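Local coordinates for protein C-glycoside 3-oxidase (Microbacterium trichothecenolyticum, PDB 7DVE) that uses FAD to oxidise the C3 hydroxyl of the sugar in C-glycosides such as isoorientin and mangiferin, passing the electrons to oxygen to give hydrogen peroxide, at residues Ser442-Gly447 against Ala486-Leu491; Gln298-Phe303 against Gly370-Lys375; Glu139-Leu144 against Ile481-Ala486. All blocks are in the same frame, centred on the assembly; numbering follows the deposited sequence.

Contact 1: residues Ser442-Gly447 against Ala486-Leu491; sequences SLHYQG and ACNPTL. With FAD (flavin-adenine dinucleotide), chain C.
In the active site of this GMC oxidoreductase, H444 meets P489 and N488 beside the flavin. P489 CD lies over one face of the H444 imidazole, 3.4 Å from the ring centroid and 16° off the ring normal, a CH-pi contact. N488 ND2 comes in at the ring edge, 3.6 Å from H444 CE1. The imidazole and the N488 amide are turned 64° apart. CG of H444 stands anti to its carbonyl carbon (chi1 -53°), which puts the ring between P489 and the backbone of S442. H444 is the inferred proton acceptor, and its NE2 is 3.8 Å from FAD N1. Its ND1 is hydrogen-bonded to Q298 OE1, and N488 ND2 to Q344 OE1. An alanine at H444 would probably leave P489 CD without the ring it packs on and Q298 without its imidazole partner. In this GMC site residues 486-491 also hold the cofactor. T490 N donates to FAD O2 at 3.2 Å, and T490 OG1 accepts from FAD O3' at 2.9 Å. S442 OG accepts from H444 N at 3.2 Å, forming an ST turn. Q446 bends at chi2, which brings its OE1 against P489 CG.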
loop_
_atom_site.group_PDB
_atom_site.type_symbol
_atom_site.label_atom_id
_atom_site.label_comp_id
_atom_site.label_asym_id
_atom_site.label_seq_id
_atom_site.Cartn_x
_atom_site.Cartn_y
_atom_site.Cartn_z
ATOM N N SER A 442 -2.835 4.679 -9.321
ATOM C CA SER A 442 -3.458 4.276 -8.061
ATOM C C SER A 442 -2.439 3.845 -7.011
ATOM O O SER A 442 -2.760 3.855 -5.823
ATOM C CB SER A 442 -4.468 3.132 -8.287
ATOM O OG SER A 442 -3.818 1.888 -8.497
ATOM N N LEU A 443 -1.222 3.480 -7.427
ATOM C CA LEU A 443 -0.183 2.921 -6.565
ATOM C C LEU A 443 -0.647 1.680 -5.826
ATOM O O LEU A 443 -0.047 1.308 -4.821
ATOM C CB LEU A 443 0.338 3.939 -5.561
ATOM C CG LEU A 443 0.574 5.343 -6.106
ATOM C CD1 LEU A 443 0.502 6.309 -4.941
ATOM C CD2 LEU A 443 1.904 5.427 -6.821
ATOM N N HIS A 444 -1.707 1.035 -6.310
ATOM C CA HIS A 444 -2.222 -0.225 -5.774
ATOM C C HIS A 444 -1.919 -1.316 -6.798
ATOM O O HIS A 444 -2.667 -1.501 -7.762
ATOM C CB HIS A 444 -3.724 -0.122 -5.511
ATOM C CG HIS A 444 -4.113 1.044 -4.666
ATOM N ND1 HIS A 444 -5.421 1.461 -4.538
ATOM C CD2 HIS A 444 -3.381 1.847 -3.852
ATOM C CE1 HIS A 444 -5.472 2.494 -3.712
ATOM N NE2 HIS A 444 -4.252 2.739 -3.274
ATOM N N TYR A 445 -0.814 -2.023 -6.606
ATOM C CA TYR A 445 -0.397 -3.073 -7.532
ATOM C C TYR A 445 -0.535 -4.422 -6.818
ATOM O O TYR A 445 0.115 -4.665 -5.794
ATOM C CB TYR A 445 1.030 -2.838 -8.044
ATOM C CG TYR A 445 1.347 -1.377 -8.396
ATOM C CD1 TYR A 445 0.421 -0.557 -9.057
ATOM C CD2 TYR A 445 2.573 -0.825 -8.068
ATOM C CE1 TYR A 445 0.714 0.781 -9.352
ATOM C CE2 TYR A 445 2.873 0.490 -8.356
ATOM C CZ TYR A 445 1.952 1.297 -8.987
ATOM O OH TYR A 445 2.303 2.615 -9.251
ATOM N N GLN A 446 -1.391 -5.285 -7.352
ATOM C CA GLN A 446 -1.703 -6.556 -6.740
ATOM C C GLN A 446 -1.285 -7.697 -7.658
ATOM O O GLN A 446 -0.959 -7.503 -8.835
ATOM C CB GLN A 446 -3.207 -6.661 -6.430
ATOM C CG GLN A 446 -3.732 -5.703 -5.329
ATOM C CD GLN A 446 -3.767 -4.246 -5.762
ATOM O OE1 GLN A 446 -3.359 -3.364 -5.005
ATOM N NE2 GLN A 446 -4.268 -3.979 -6.978
ATOM N N GLY A 447 -1.297 -8.909 -7.091
ATOM C CA GLY A 447 -1.402 -10.117 -7.878
ATOM C C GLY A 447 -0.101 -10.741 -8.329
ATOM O O GLY A 447 -0.119 -11.887 -8.748
ATOM N N ALA A 486 -11.034 -3.338 -6.136
ATOM C CA ALA A 486 -11.017 -1.897 -6.338
ATOM C C ALA A 486 -10.551 -1.112 -5.119
ATOM O O ALA A 486 -10.054 -0.001 -5.281
ATOM C CB ALA A 486 -12.409 -1.397 -6.732
ATOM N N CYS A 487 -10.708 -1.648 -3.910
ATOM C CA CYS A 487 -10.508 -0.854 -2.703
ATOM C C CYS A 487 -9.025 -0.747 -2.388
ATOM O O CYS A 487 -8.199 -1.475 -2.924
ATOM C CB CYS A 487 -11.250 -1.469 -1.502
ATOM S SG CYS A 487 -10.658 -3.095 -1.050
ATOM N N ASN A 488 -8.687 0.163 -1.492
ATOM C CA ASN A 488 -7.283 0.380 -1.190
ATOM C C ASN A 488 -6.736 -0.891 -0.549
ATOM O O ASN A 488 -7.392 -1.469 0.329
ATOM C CB ASN A 488 -7.110 1.603 -0.290
ATOM C CG ASN A 488 -8.114 2.704 -0.625
ATOM O OD1 ASN A 488 -9.313 2.535 -0.413
ATOM N ND2 ASN A 488 -7.635 3.825 -1.166
ATOM N N PRO A 489 -5.607 -1.407 -1.019
ATOM C CA PRO A 489 -5.243 -2.794 -0.688
ATOM C C PRO A 489 -4.489 -2.991 0.612
ATOM O O PRO A 489 -4.389 -4.131 1.077
ATOM C CB PRO A 489 -4.361 -3.204 -1.873
ATOM C CG PRO A 489 -3.703 -1.932 -2.255
ATOM C CD PRO A 489 -4.757 -0.855 -2.087
ATOM N N THR A 490 -3.933 -1.928 1.197
ATOM C CA THR A 490 -2.958 -2.118 2.265
ATOM C C THR A 490 -3.542 -2.913 3.436
ATOM O O THR A 490 -2.906 -3.848 3.932
ATOM C CB THR A 490 -2.418 -0.773 2.747
ATOM O OG1 THR A 490 -2.154 0.064 1.620
ATOM C CG2 THR A 490 -1.094 -0.999 3.499
ATOM N N LEU A 491 -4.736 -2.548 3.913
ATOM C CA LEU A 491 -5.309 -3.287 5.035
ATOM C C LEU A 491 -5.358 -4.776 4.727
ATOM O O LEU A 491 -5.056 -5.607 5.596
ATOM C CB LEU A 491 -6.710 -2.787 5.374
ATOM C CG LEU A 491 -7.389 -3.551 6.546
ATOM C CD1 LEU A 491 -6.506 -3.624 7.802
ATOM C CD2 LEU A 491 -8.707 -2.901 6.934
HETATM P PA FAD C . 5.998 -0.646 0.493
HETATM O O1A FAD C . 6.475 -0.228 -0.848
HETATM O O2A FAD C . 5.090 0.253 1.243
HETATM O O5B FAD C . 7.372 -0.924 1.289
HETATM C C5B FAD C . 8.327 -1.832 0.733
HETATM C C4B FAD C . 9.712 -1.475 1.209
HETATM O O4B FAD C . 10.590 -2.496 0.649
HETATM C C3B FAD C . 10.183 -0.141 0.595
HETATM O O3B FAD C . 10.642 0.709 1.665
HETATM C C2B FAD C . 11.361 -0.604 -0.275
HETATM O O2B FAD C . 12.428 0.348 -0.281
HETATM C C1B FAD C . 11.838 -1.850 0.443
HETATM N N9A FAD C . 12.672 -2.712 -0.470
HETATM C C8A FAD C . 12.237 -3.075 -1.688
HETATM N N7A FAD C . 13.172 -3.839 -2.262
HETATM C C5A FAD C . 14.197 -3.950 -1.413
HETATM C C6A FAD C . 15.356 -4.616 -1.509
HETATM N N6A FAD C . 15.560 -5.283 -2.645
HETATM N N1A FAD C . 16.270 -4.621 -0.520
HETATM C C2A FAD C . 15.983 -3.898 0.640
HETATM N N3A FAD C . 14.754 -3.218 0.726
HETATM C C4A FAD C . 13.888 -3.257 -0.301
HETATM N N1 FAD C . -2.779 2.609 0.203
HETATM C C2 FAD C . -3.989 2.375 0.831
HETATM O O2 FAD C . -4.261 1.220 1.141
HETATM N N3 FAD C . -4.873 3.436 1.084
HETATM C C4 FAD C . -4.506 4.757 0.743
HETATM O O4 FAD C . -5.281 5.686 0.992
HETATM C C4X FAD C . -3.285 4.974 0.112
HETATM N N5 FAD C . -2.894 6.207 -0.295
HETATM C C5X FAD C . -1.633 6.390 -0.782
HETATM C C6 FAD C . -1.154 7.680 -1.079
HETATM C C7 FAD C . 0.145 7.903 -1.521
HETATM C C7M FAD C . 0.643 9.337 -1.830
HETATM C C8 FAD C . 1.003 6.814 -1.686
HETATM C C8M FAD C . 2.444 7.045 -2.180
HETATM C C9 FAD C . 0.535 5.523 -1.403
HETATM C C9A FAD C . -0.781 5.299 -0.957
HETATM N N10 FAD C . -1.242 4.054 -0.700
HETATM C C10 FAD C . -2.442 3.888 -0.140
HETATM C "C1'" FAD C . -0.452 2.823 -0.985
HETATM C "C2'" FAD C . 0.308 2.241 0.214
HETATM O "O2'" FAD C . 1.348 3.162 0.582
HETATM C "C3'" FAD C . 0.875 0.824 -0.135
HETATM O "O3'" FAD C . -0.202 -0.067 -0.455
HETATM C "C4'" FAD C . 1.599 0.205 1.062
HETATM O "O4'" FAD C . 2.649 1.064 1.479
HETATM C "C5'" FAD C . 2.203 -1.173 0.674
HETATM O "O5'" FAD C . 3.067 -1.655 1.723
HETATM P P FAD C . 4.267 -2.714 1.481
HETATM O O1P FAD C . 5.143 -2.848 2.677
HETATM O O2P FAD C . 3.613 -3.916 0.922
HETATM O O3P FAD C . 5.292 -2.086 0.397
#

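Contact 2: residues Gln298-Phe303 against Gly370-Lys375; sequences QAQIVF and GLFCAK
Residues 300-303 and 370-373 run antiparallel. The axes of these short segments come within 4.7 Å of each other, with 166° between their directions. They are neighbouring strands of the large antiparallel sheet of the GMC fold, which is separate from the parallel sheet of the FAD-binding part. I301 and L371 form a hydrogen-bonded pair. I301 N donates to L371 O at 2.9 Å, and L371 N donates back to I301 O at 2.8 Å. Q300 with F372 and V302 with G370 are the non-hydrogen-bonded pairs on either side of it. Beyond these strand pairs, C373 N donates to A299 O at 3.0 Å.

Q300 and F372 lie on the same face of the sheet, side by side. The Q300 chain is extended, with CG anti to the backbone N (chi1 177°), and this lays it along the phenyl ring. Its CG sits over one ring face, 4.3 Å from the centroid, a CH-pi contact. The Q300 amide is tilted 29° from the ring plane, and its NE2 approaches F372 CZ. G370 belongs to this face too; a CB there would be crowded by the F372 ring. F372 also meets the ring of H444, the two planes nearly parallel, so this sheet face borders the active site.

The other face carries I301 and L371. C373 is met by two residues: I301 CD1 reaches its SG at 3.9 Å, and A299 CB faces its CB. Helix 406-424 packs here, with A415 against both I301 and C373.

Q298 lies just before the strand. Its amide is steeply turned from the F372 ring. Besides the bond to H444, its NE2 donates a hydrogen bond to C487 O. Further back along the side chain, Q298 CB packs against C373 O at 3.4 Å.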
loop_
_atom_site.group_PDB
_atom_site.type_symbol
_atom_site.label_atom_id
_atom_site.label_comp_id
_atom_site.label_asym_id
_atom_site.label_seq_id
_atom_site.Cartn_x
_atom_site.Cartn_y
_atom_site.Cartn_z
ATOM N N GLN A 298 -5.252 -0.426 -10.337
ATOM C CA GLN A 298 -6.647 0.014 -10.234
ATOM C C GLN A 298 -6.791 1.343 -10.974
ATOM O O GLN A 298 -6.391 2.395 -10.456
ATOM C CB GLN A 298 -7.085 0.151 -8.773
ATOM C CG GLN A 298 -7.157 -1.157 -7.951
ATOM C CD GLN A 298 -7.309 -0.863 -6.449
ATOM O OE1 GLN A 298 -7.278 0.299 -6.049
ATOM N NE2 GLN A 298 -7.465 -1.906 -5.623
ATOM N N ALA A 299 -7.362 1.304 -12.181
ATOM C CA ALA A 299 -7.606 2.540 -12.928
ATOM C C ALA A 299 -8.346 3.542 -12.045
ATOM O O ALA A 299 -9.312 3.190 -11.361
ATOM C CB ALA A 299 -8.406 2.242 -14.200
ATOM N N GLN A 300 -7.866 4.790 -12.036
ATOM C CA GLN A 300 -8.313 5.805 -11.088
ATOM C C GLN A 300 -8.911 6.984 -11.841
ATOM O O GLN A 300 -8.290 7.513 -12.779
ATOM C CB GLN A 300 -7.149 6.273 -10.218
ATOM C CG GLN A 300 -7.504 7.395 -9.238
ATOM C CD GLN A 300 -6.345 7.813 -8.333
ATOM O OE1 GLN A 300 -5.164 7.611 -8.641
ATOM N NE2 GLN A 300 -6.687 8.414 -7.222
ATOM N N ILE A 301 -10.117 7.378 -11.442
ATOM C CA ILE A 301 -10.845 8.497 -12.035
ATOM C C ILE A 301 -11.040 9.522 -10.929
ATOM O O ILE A 301 -11.468 9.168 -9.828
ATOM C CB ILE A 301 -12.204 8.062 -12.623
ATOM C CG1 ILE A 301 -12.028 7.025 -13.745
ATOM C CG2 ILE A 301 -12.955 9.281 -13.177
ATOM C CD1 ILE A 301 -12.167 5.565 -13.330
ATOM N N VAL A 302 -10.715 10.781 -11.206
ATOM C CA VAL A 302 -10.723 11.826 -10.188
ATOM C C VAL A 302 -11.613 12.974 -10.645
ATOM O O VAL A 302 -11.844 13.198 -11.838
ATOM C CB VAL A 302 -9.306 12.362 -9.873
ATOM C CG1 VAL A 302 -8.421 11.263 -9.283
ATOM C CG2 VAL A 302 -8.676 12.991 -11.130
ATOM N N PHE A 303 -12.066 13.736 -9.669
ATOM C CA PHE A 303 -13.041 14.789 -9.898
ATOM C C PHE A 303 -12.913 15.747 -8.723
ATOM O O PHE A 303 -12.515 15.338 -7.643
ATOM C CB PHE A 303 -14.444 14.178 -9.963
ATOM C CG PHE A 303 -15.441 14.989 -10.714
ATOM C CD1 PHE A 303 -15.091 15.649 -11.875
ATOM C CD2 PHE A 303 -16.757 15.063 -10.265
ATOM C CE1 PHE A 303 -16.053 16.378 -12.614
ATOM C CE2 PHE A 303 -17.718 15.799 -10.964
ATOM C CZ PHE A 303 -17.357 16.460 -12.153
ATOM N N GLY A 370 -12.253 10.346 -5.759
ATOM C CA GLY A 370 -11.638 9.307 -6.567
ATOM C C GLY A 370 -12.469 8.032 -6.634
ATOM O O GLY A 370 -12.936 7.511 -5.611
ATOM N N LEU A 371 -12.660 7.519 -7.841
ATOM C CA LEU A 371 -13.216 6.199 -8.060
ATOM C C LEU A 371 -12.148 5.276 -8.633
ATOM O O LEU A 371 -11.334 5.682 -9.463
ATOM C CB LEU A 371 -14.435 6.242 -8.993
ATOM C CG LEU A 371 -15.819 6.029 -8.337
ATOM C CD1 LEU A 371 -16.183 7.157 -7.363
ATOM C CD2 LEU A 371 -16.911 5.803 -9.401
ATOM N N PHE A 372 -12.160 4.030 -8.179
ATOM C CA PHE A 372 -11.169 3.031 -8.539
ATOM C C PHE A 372 -11.883 1.820 -9.093
ATOM O O PHE A 372 -12.859 1.344 -8.499
ATOM C CB PHE A 372 -10.330 2.588 -7.333
ATOM C CG PHE A 372 -9.518 3.692 -6.716
ATOM C CD1 PHE A 372 -10.132 4.682 -5.937
ATOM C CD2 PHE A 372 -8.140 3.739 -6.893
ATOM C CE1 PHE A 372 -9.389 5.722 -5.355
ATOM C CE2 PHE A 372 -7.392 4.764 -6.295
ATOM C CZ PHE A 372 -8.027 5.762 -5.522
ATOM N N CYS A 373 -11.373 1.320 -10.219
ATOM C CA CYS A 373 -11.905 0.157 -10.909
ATOM C C CYS A 373 -11.148 -1.109 -10.533
ATOM O O CYS A 373 -9.958 -1.068 -10.200
ATOM C CB CYS A 373 -11.818 0.355 -12.418
ATOM S SG CYS A 373 -12.824 1.695 -12.973
ATOM N N ALA A 374 -11.859 -2.238 -10.600
ATOM C CA ALA A 374 -11.236 -3.551 -10.549
ATOM C C ALA A 374 -10.726 -3.934 -11.940
ATOM O O ALA A 374 -11.358 -3.626 -12.952
ATOM C CB ALA A 374 -12.237 -4.594 -10.057
ATOM N N LYS A 375 -9.570 -4.592 -11.984
ATOM C CA LYS A 375 -8.956 -4.966 -13.246
ATOM C C LYS A 375 -9.519 -6.295 -13.744
ATOM O O LYS A 375 -9.811 -7.199 -12.955
ATOM C CB LYS A 375 -7.439 -5.081 -13.086
ATOM C CG LYS A 375 -6.673 -5.318 -14.412
ATOM C CD LYS A 375 -6.912 -4.244 -15.475
ATOM C CE LYS A 375 -5.992 -4.441 -16.714
ATOM N NZ LYS A 375 -6.293 -5.672 -17.546
#

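Contact 3: residues Glu139-Leu144 against Ile481-Ala486; sequences ERIGFL and IPTATA
E139 reaches along residues 484-486 and ends on the backbone of A486. Its CB packs on T485 CG2 at 3.8 Å. CG then passes T485 CA and the carbonyl oxygen of A484. The chain is extended beyond CG (chi2 174°), which carries the carboxylate on to A486. There OE2 accepts from A486 N at 2.9 Å, through its anti lone pair. OE2 also accepts from C487 N, so two successive amides grip one oxygen. The other oxygen, OE1, accepts from N136 N. These three N-H groups hold the buried carboxylate and would probably help to stabilise its negative charge.

The backbone of E139 is held as well. T483 OG1 donates to E139 O at 2.9 Å, from above the carbonyl plane, 52° out of it. The T483 hydroxyl sits between its own backbone N and carbonyl carbon (chi1 56°), and CG2 is thereby turned to I141 CG1 at 4.0 Å. I141 crosses P482 at about a right angle, with CD1 on P482 CD at 3.5 Å. I141 is also the N-cap residue of helix 142-145, and its side chain reaches L496 of helix 490-510.

The contact ties two loops of the GMC fold. One leads into helix 142-145; the other joins strand 473-475 to helix 490-510 and leads on to T490, which binds FAD.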
loop_
_atom_site.group_PDB
_atom_site.type_symbol
_atom_site.label_atom_id
_atom_site.label_comp_id
_atom_site.label_asym_id
_atom_site.label_seq_id
_atom_site.Cartn_x
_atom_site.Cartn_y
_atom_site.Cartn_z
ATOM N N GLU A 139 -14.330 -8.865 -4.365
ATOM C CA GLU A 139 -12.956 -8.580 -3.947
ATOM C C GLU A 139 -12.454 -9.486 -2.828
ATOM O O GLU A 139 -11.248 -9.467 -2.551
ATOM C CB GLU A 139 -12.774 -7.143 -3.446
ATOM C CG GLU A 139 -13.655 -6.090 -4.056
ATOM C CD GLU A 139 -13.459 -4.749 -3.361
ATOM O OE1 GLU A 139 -14.047 -4.549 -2.276
ATOM O OE2 GLU A 139 -12.702 -3.906 -3.871
ATOM N N ARG A 140 -13.330 -10.212 -2.140
ATOM C CA ARG A 140 -12.940 -10.933 -0.940
ATOM C C ARG A 140 -12.354 -12.282 -1.302
ATOM O O ARG A 140 -12.867 -12.982 -2.183
ATOM C CB ARG A 140 -14.139 -11.112 -0.004
ATOM C CG ARG A 140 -14.664 -9.780 0.545
ATOM C CD ARG A 140 -15.856 -9.955 1.466
ATOM N NE ARG A 140 -15.546 -10.683 2.690
ATOM C CZ ARG A 140 -15.271 -10.126 3.865
ATOM N NH1 ARG A 140 -15.111 -8.821 3.992
ATOM N NH2 ARG A 140 -15.166 -10.901 4.945
ATOM N N ILE A 141 -11.279 -12.656 -0.614
ATOM C CA ILE A 141 -10.680 -13.961 -0.875
ATOM C C ILE A 141 -11.596 -15.029 -0.270
ATOM O O ILE A 141 -11.758 -15.130 0.951
ATOM C CB ILE A 141 -9.247 -14.042 -0.340
ATOM C CG1 ILE A 141 -8.374 -13.016 -1.077
ATOM C CG2 ILE A 141 -8.692 -15.413 -0.583
ATOM C CD1 ILE A 141 -7.162 -12.525 -0.312
ATOM N N GLY A 142 -12.209 -15.829 -1.139
ATOM C CA GLY A 142 -13.300 -16.683 -0.708
ATOM C C GLY A 142 -12.865 -17.816 0.199
ATOM O O GLY A 142 -13.558 -18.142 1.169
ATOM N N PHE A 143 -11.732 -18.456 -0.107
ATOM C CA PHE A 143 -11.319 -19.560 0.752
ATOM C C PHE A 143 -10.911 -19.076 2.135
ATOM O O PHE A 143 -10.912 -19.871 3.078
ATOM C CB PHE A 143 -10.199 -20.394 0.118
ATOM C CG PHE A 143 -9.007 -19.607 -0.368
ATOM C CD1 PHE A 143 -7.984 -19.249 0.502
ATOM C CD2 PHE A 143 -8.885 -19.278 -1.713
ATOM C CE1 PHE A 143 -6.868 -18.553 0.046
ATOM C CE2 PHE A 143 -7.767 -18.578 -2.180
ATOM C CZ PHE A 143 -6.759 -18.216 -1.302
ATOM N N LEU A 144 -10.578 -17.797 2.278
ATOM C CA LEU A 144 -10.377 -17.223 3.596
ATOM C C LEU A 144 -11.680 -16.759 4.221
ATOM O O LEU A 144 -11.819 -16.835 5.440
ATOM C CB LEU A 144 -9.385 -16.055 3.525
ATOM C CG LEU A 144 -7.954 -16.480 3.191
ATOM C CD1 LEU A 144 -7.022 -15.298 3.294
ATOM C CD2 LEU A 144 -7.494 -17.641 4.096
ATOM N N ILE A 481 -2.484 -10.348 -2.962
ATOM C CA ILE A 481 -3.928 -10.385 -3.187
ATOM C C ILE A 481 -4.217 -11.053 -4.525
ATOM O O ILE A 481 -3.689 -10.631 -5.569
ATOM C CB ILE A 481 -4.529 -8.977 -3.123
ATOM C CG1 ILE A 481 -4.419 -8.435 -1.701
ATOM C CG2 ILE A 481 -5.969 -8.959 -3.628
ATOM C CD1 ILE A 481 -4.562 -6.906 -1.629
ATOM N N PRO A 482 -5.003 -12.111 -4.548
ATOM C CA PRO A 482 -5.167 -12.864 -5.800
ATOM C C PRO A 482 -6.440 -12.500 -6.541
ATOM O O PRO A 482 -6.636 -12.915 -7.674
ATOM C CB PRO A 482 -5.196 -14.321 -5.317
ATOM C CG PRO A 482 -5.805 -14.248 -3.948
ATOM C CD PRO A 482 -5.576 -12.835 -3.397
ATOM N N THR A 483 -7.318 -11.734 -5.921
ATOM C CA THR A 483 -8.600 -11.402 -6.519
ATOM C C THR A 483 -8.532 -10.049 -7.235
ATOM O O THR A 483 -7.544 -9.312 -7.154
ATOM C CB THR A 483 -9.673 -11.378 -5.439
ATOM O OG1 THR A 483 -9.252 -10.455 -4.431
ATOM C CG2 THR A 483 -9.865 -12.800 -4.817
ATOM N N ALA A 484 -9.603 -9.744 -7.961
ATOM C CA ALA A 484 -9.753 -8.475 -8.657
ATOM C C ALA A 484 -10.407 -7.510 -7.679
ATOM O O ALA A 484 -11.555 -7.725 -7.277
ATOM C CB ALA A 484 -10.588 -8.666 -9.922
ATOM N N THR A 485 -9.667 -6.483 -7.248
ATOM C CA THR A 485 -10.132 -5.592 -6.198
ATOM C C THR A 485 -10.150 -4.155 -6.710
ATOM O O THR A 485 -9.394 -3.793 -7.612
ATOM C CB THR A 485 -9.244 -5.669 -4.917
ATOM O OG1 THR A 485 -7.943 -5.115 -5.210
ATOM C CG2 THR A 485 -9.100 -7.103 -4.383
ATOM N N ALA A 486 -11.034 -3.338 -6.136
ATOM C CA ALA A 486 -11.017 -1.897 -6.338
ATOM C C ALA A 486 -10.551 -1.112 -5.119
ATOM O O ALA A 486 -10.054 -0.001 -5.281
ATOM C CB ALA A 486 -12.409 -1.397 -6.732
#

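Contacts 1 and 3 lie about 11 Å apart between centres, as do contacts 1 and 2; contacts 2 and 3 are about 17 Å apart. Along the chain, contact 2 closes before contact 1 opens, and it is nested inside the long loop closed by contact 3. Contacts 1 and 3 cross and share A486, in the loop between strand 473-475 and helix 490-510. Contact 2 belongs to the antiparallel sheet. Q298 of contact 2 is hydrogen-bonded into both other contacts, reaching T485 in contact 3. The inferred catalytic histidine thus sits where the antiparallel sheet and the flavin-binding loop meet, while 139-144 backs that loop from further away.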